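Local structure of putative (Helicobacter pylori, 4O8S) at residues P179-L182 with V183-L187; I199-L202 with E203-A206. The protein belongs to the nucleotidyltransferase superfamily, related to AbiEii toxins of type IV toxin-antitoxin systems, and probably transfers nucleotidyl groups. All coordinates share one frame; numbering follows the deposited sequence.

Contact 1 (P179-L182 with V183-L187); sequences PDKL and VSDYL
Lys181 reaches forward to Asp185 on the first turns of helix 179-192, an i to i+4 salt bridge laid over a regular alpha-helical backbone. The backbone supplies the first set of bonds. Val183 N gives its hydrogen to Pro179 O, Ser184 N to Asp180 O and Asp185 N to Lys181 O, the last with N and O 2.7 Å apart. Tyr186 N turns to Leu182 O at 2.9 Å, but its N-H...O angle is only 134°, and it also has a weak bond to Val183 O. Proline suits the opening position because its ring nitrogen has no hydrogen to give, while its carbonyl still serves the helix. Just inside the end, Lys181 N is taken up by the carboxylate of Asp178.

On the exposed flank the lysine chain runs extended until its last torsion (chi4 -50°) bends the ammonium group over to Asp185. The modelled distance from Lys181 NZ to Asp185 OD2, 2.4 Å, is very short, and its exact value is doubtful. The oppositely charged ends suit a surface where both can also meet water. Asp185 keeps CG beside its own backbone N (chi1 -68°), which leaves the carboxylate leaning back over the preceding turn, with Asp185 CG 3.1 Å from Lys181 O.

Leucine and tyrosine suit the inward flank, where Leu182 and Tyr186 lie side by side and both pack on Phe175 of helix 166-176; the tyrosine also reaches Ala147 and Leu150 of helix 147-159. Val183 turns its branched chain to helix 202-231, touching Ala206. Between the two buried side chains, one leucine methyl meets a ring carbon, Leu182 CD2 lying 3.9 Å from Tyr186 CE2.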
loop_
_atom_site.group_PDB
_atom_site.type_symbol
_atom_site.label_atom_id
_atom_site.label_comp_id
_atom_site.label_asym_id
_atom_site.label_seq_id
_atom_site.Cartn_x
_atom_site.Cartn_y
_atom_site.Cartn_z
ATOM N N PRO A 179 -14.021 -4.969 -17.815
ATOM C CA PRO A 179 -12.969 -5.928 -17.459
ATOM C C PRO A 179 -12.023 -6.241 -18.609
ATOM O O PRO A 179 -10.858 -6.547 -18.351
ATOM C CB PRO A 179 -13.764 -7.176 -17.049
ATOM C CG PRO A 179 -15.053 -6.621 -16.510
ATOM C CD PRO A 179 -15.361 -5.464 -17.439
ATOM N N ASP A 180 -12.502 -6.164 -19.850
ATOM C CA ASP A 180 -11.638 -6.397 -21.008
ATOM C C ASP A 180 -10.580 -5.309 -21.145
ATOM O O ASP A 180 -9.430 -5.587 -21.487
ATOM C CB ASP A 180 -12.466 -6.489 -22.295
ATOM C CG ASP A 180 -13.052 -7.876 -22.519
ATOM O OD1 ASP A 180 -13.194 -8.636 -21.529
ATOM O OD2 ASP A 180 -13.372 -8.203 -23.686
ATOM N N LYS A 181 -10.977 -4.068 -20.882
ATOM C CA LYS A 181 -10.057 -2.933 -20.920
ATOM C C LYS A 181 -8.957 -3.094 -19.868
ATOM O O LYS A 181 -7.780 -2.806 -20.124
ATOM C CB LYS A 181 -10.822 -1.625 -20.688
ATOM C CG LYS A 181 -9.973 -0.360 -20.746
ATOM C CD LYS A 181 -10.767 0.851 -20.242
ATOM C CE LYS A 181 -9.904 2.106 -20.186
ATOM N NZ LYS A 181 -8.618 1.854 -19.475
ATOM N N LEU A 182 -9.346 -3.563 -18.684
ATOM C CA LEU A 182 -8.384 -3.798 -17.609
ATOM C C LEU A 182 -7.353 -4.840 -18.036
ATOM O O LEU A 182 -6.157 -4.679 -17.799
ATOM C CB LEU A 182 -9.100 -4.274 -16.346
ATOM C CG LEU A 182 -9.999 -3.291 -15.597
ATOM C CD1 LEU A 182 -10.694 -4.006 -14.445
ATOM C CD2 LEU A 182 -9.201 -2.090 -15.093
ATOM N N VAL A 183 -7.818 -5.914 -18.671
ATOM C CA VAL A 183 -6.900 -6.944 -19.135
ATOM C C VAL A 183 -5.939 -6.343 -20.158
ATOM O O VAL A 183 -4.712 -6.483 -20.030
ATOM C CB VAL A 183 -7.662 -8.150 -19.716
ATOM C CG1 VAL A 183 -6.695 -9.199 -20.214
ATOM C CG2 VAL A 183 -8.554 -8.742 -18.649
ATOM N N SER A 184 -6.497 -5.634 -21.138
ATOM C CA SER A 184 -5.691 -4.946 -22.145
ATOM C C SER A 184 -4.688 -3.992 -21.505
ATOM O O SER A 184 -3.502 -3.989 -21.856
ATOM C CB SER A 184 -6.593 -4.189 -23.126
ATOM O OG SER A 184 -5.891 -3.102 -23.708
ATOM N N ASP A 185 -5.151 -3.194 -20.547
ATOM C CA ASP A 185 -4.259 -2.240 -19.888
ATOM C C ASP A 185 -3.125 -2.880 -19.078
ATOM O O ASP A 185 -2.019 -2.342 -19.024
ATOM C CB ASP A 185 -5.051 -1.285 -19.001
ATOM C CG ASP A 185 -5.930 -0.348 -19.797
ATOM O OD1 ASP A 185 -5.789 -0.320 -21.040
ATOM O OD2 ASP A 185 -6.756 0.361 -19.179
ATOM N N TYR A 186 -3.381 -4.034 -18.464
ATOM C CA TYR A 186 -2.432 -4.556 -17.470
ATOM C C TYR A 186 -1.662 -5.803 -17.851
ATOM O O TYR A 186 -0.704 -6.159 -17.165
ATOM C CB TYR A 186 -3.154 -4.820 -16.141
ATOM C CG TYR A 186 -3.591 -3.571 -15.417
ATOM C CD1 TYR A 186 -2.654 -2.665 -14.926
ATOM C CD2 TYR A 186 -4.935 -3.313 -15.191
ATOM C CE1 TYR A 186 -3.054 -1.520 -14.238
ATOM C CE2 TYR A 186 -5.342 -2.167 -14.505
ATOM C CZ TYR A 186 -4.392 -1.280 -14.036
ATOM O OH TYR A 186 -4.789 -0.146 -13.358
ATOM N N LEU A 187 -2.074 -6.484 -18.922
ATOM C CA LEU A 187 -1.487 -7.793 -19.236
ATOM C C LEU A 187 0.034 -7.796 -19.367
ATOM O O LEU A 187 0.706 -8.700 -18.846
ATOM C CB LEU A 187 -2.140 -8.432 -20.469
ATOM C CG LEU A 187 -1.734 -9.905 -20.628
ATOM C CD1 LEU A 187 -1.984 -10.656 -19.342
ATOM C CD2 LEU A 187 -2.472 -10.583 -21.770
#

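Contact 2 (I199-L202 with E203-A206); sequences IMDL and EETA
Asp201 meets Glu203 at the mouth of helix 202-231, where the glutamate's CB passes 3.8 Å from Asp201 OD1. Beyond that the chain of Glu203 bends at chi2 (-79°), and its outer part packs on Val183 of helix 179-192; a long side chain with a charged end fits such an exposed place.

Glu204 comes next, and its backbone N is the donor to the Asp201 carboxylate. Glu204 N lies 2.9 Å from Asp201 OD1 with a nearly straight N-H...O angle of 172°, although the donor approaches from above the carboxylate plane. With CG opposite its own nitrogen (chi1 -179°), Asp201 swings the carboxylate over the start of the helix, and Glu204 CB packs over the same face of the carboxylate that its N approaches. This is an N-cap: an aspartate supplies the acceptor that a first-turn N-H lacks, and its negative charge probably interacts favourably with the helix dipole. The glutamate side chain brings a like charge nearby, Glu204 OE1 being 4.2 Å from Asp201 OD2, an opposition probably eased by the exposure of both residues.

Thr205 points back to the loop. Its N binds Asp201 O at 2.9 Å, and its hydroxyl OG1 lies 3.0 Å from the same oxygen, close enough for a second bond, although another acceptor may claim that proton. Threonine suits the spot by having two unlike branches: the hydroxyl lies beside Asp201 O, while CG2 meets the selenomethionine methyl, Met200 CE, at 3.7 Å. The extended chain of Met200 crosses Thr205 at about a right angle and lies among Leu150, Phe151 and Val190.

Ala206 N donates its hydrogen to Leu202 O at 2.9 Å, and Ala206 CB lies 3.3 Å from Leu202 O.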
loop_
_atom_site.group_PDB
_atom_site.type_symbol
_atom_site.label_atom_id
_atom_site.label_comp_id
_atom_site.label_asym_id
_atom_site.label_seq_id
_atom_site.Cartn_x
_atom_site.Cartn_y
_atom_site.Cartn_z
ATOM N N ILE A 199 1.388 -15.457 -9.375
ATOM C CA ILE A 199 0.236 -15.615 -8.481
ATOM C C ILE A 199 -1.091 -15.027 -8.980
ATOM O O ILE A 199 -2.160 -15.332 -8.447
ATOM C CB ILE A 199 0.528 -15.034 -7.075
ATOM C CG1 ILE A 199 0.864 -13.541 -7.170
ATOM C CG2 ILE A 199 1.654 -15.799 -6.409
ATOM C CD1 ILE A 199 0.932 -12.837 -5.815
HETATM N N MSE A 200 -1.030 -14.186 -9.999
HETATM C CA MSE A 200 -2.211 -13.455 -10.388
HETATM C C MSE A 200 -2.822 -13.988 -11.685
HETATM O O MSE A 200 -2.114 -14.186 -12.681
HETATM C CB MSE A 200 -1.880 -11.971 -10.503
HETATM C CG MSE A 200 -3.097 -11.110 -10.722
HETATM SE SE MSE A 200 -2.512 -9.258 -11.091
HETATM C CE MSE A 200 -4.223 -8.384 -10.819
ATOM N N ASP A 201 -4.125 -14.259 -11.647
ATOM C CA ASP A 201 -4.891 -14.564 -12.851
ATOM C C ASP A 201 -5.568 -13.248 -13.203
ATOM O O ASP A 201 -6.592 -12.887 -12.598
ATOM C CB ASP A 201 -5.930 -15.661 -12.570
ATOM C CG ASP A 201 -6.745 -16.049 -13.808
ATOM O OD1 ASP A 201 -7.082 -15.170 -14.642
ATOM O OD2 ASP A 201 -7.066 -17.255 -13.935
ATOM N N LEU A 202 -4.984 -12.530 -14.162
ATOM C CA LEU A 202 -5.436 -11.186 -14.503
ATOM C C LEU A 202 -6.892 -11.158 -14.966
ATOM O O LEU A 202 -7.678 -10.305 -14.518
ATOM C CB LEU A 202 -4.524 -10.555 -15.559
ATOM C CG LEU A 202 -5.032 -9.211 -16.096
ATOM C CD1 LEU A 202 -5.275 -8.241 -14.966
ATOM C CD2 LEU A 202 -4.053 -8.606 -17.088
ATOM N N GLU A 203 -7.254 -12.081 -15.856
ATOM C CA GLU A 203 -8.626 -12.158 -16.353
ATOM C C GLU A 203 -9.636 -12.389 -15.225
ATOM O O GLU A 203 -10.629 -11.674 -15.121
ATOM C CB GLU A 203 -8.760 -13.264 -17.415
ATOM C CG GLU A 203 -8.669 -12.785 -18.872
ATOM C CD GLU A 203 -9.973 -12.147 -19.382
ATOM O OE1 GLU A 203 -10.897 -11.922 -18.559
ATOM O OE2 GLU A 203 -10.071 -11.868 -20.607
ATOM N N GLU A 204 -9.379 -13.386 -14.382
ATOM C CA GLU A 204 -10.292 -13.712 -13.287
ATOM C C GLU A 204 -10.396 -12.530 -12.325
ATOM O O GLU A 204 -11.500 -12.134 -11.933
ATOM C CB GLU A 204 -9.839 -14.981 -12.548
ATOM C CG GLU A 204 -10.803 -15.465 -11.453
ATOM C CD GLU A 204 -10.313 -16.722 -10.727
ATOM O OE1 GLU A 204 -10.348 -17.820 -11.332
ATOM O OE2 GLU A 204 -9.897 -16.610 -9.549
ATOM N N THR A 205 -9.250 -11.955 -11.972
ATOM C CA THR A 205 -9.219 -10.795 -11.078
ATOM C C THR A 205 -10.041 -9.639 -11.649
ATOM O O THR A 205 -10.827 -9.012 -10.936
ATOM C CB THR A 205 -7.773 -10.315 -10.825
ATOM O OG1 THR A 205 -7.059 -11.314 -10.083
ATOM C CG2 THR A 205 -7.772 -8.985 -10.042
ATOM N N ALA A 206 -9.869 -9.370 -12.938
ATOM C CA ALA A 206 -10.566 -8.263 -13.581
ATOM C C ALA A 206 -12.081 -8.474 -13.558
ATOM O O ALA A 206 -12.845 -7.556 -13.227
ATOM C CB ALA A 206 -10.078 -8.103 -15.003
#

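How the contacts relate
Contact 1 opens helix 179-192 and contact 2 opens helix 202-231, the next helix in the chain, so together they give the beginnings of two consecutive packed helices. Their centres are about 10 Å apart and they touch directly. Leu202 from contact 2 sets CD2 against the backbone of contact 1, 3.4 Å from Leu187 N and 3.7 Å from Val183 O, while Val183 CG2 lies 3.8 Å from Glu203 CD. Helix 147-159 joins them further, since Leu150 touches Tyr186 of the first and both Met200 and Leu202 of the second. The two centres lie about 21 and 19 Å from that of the chain, within its helical part.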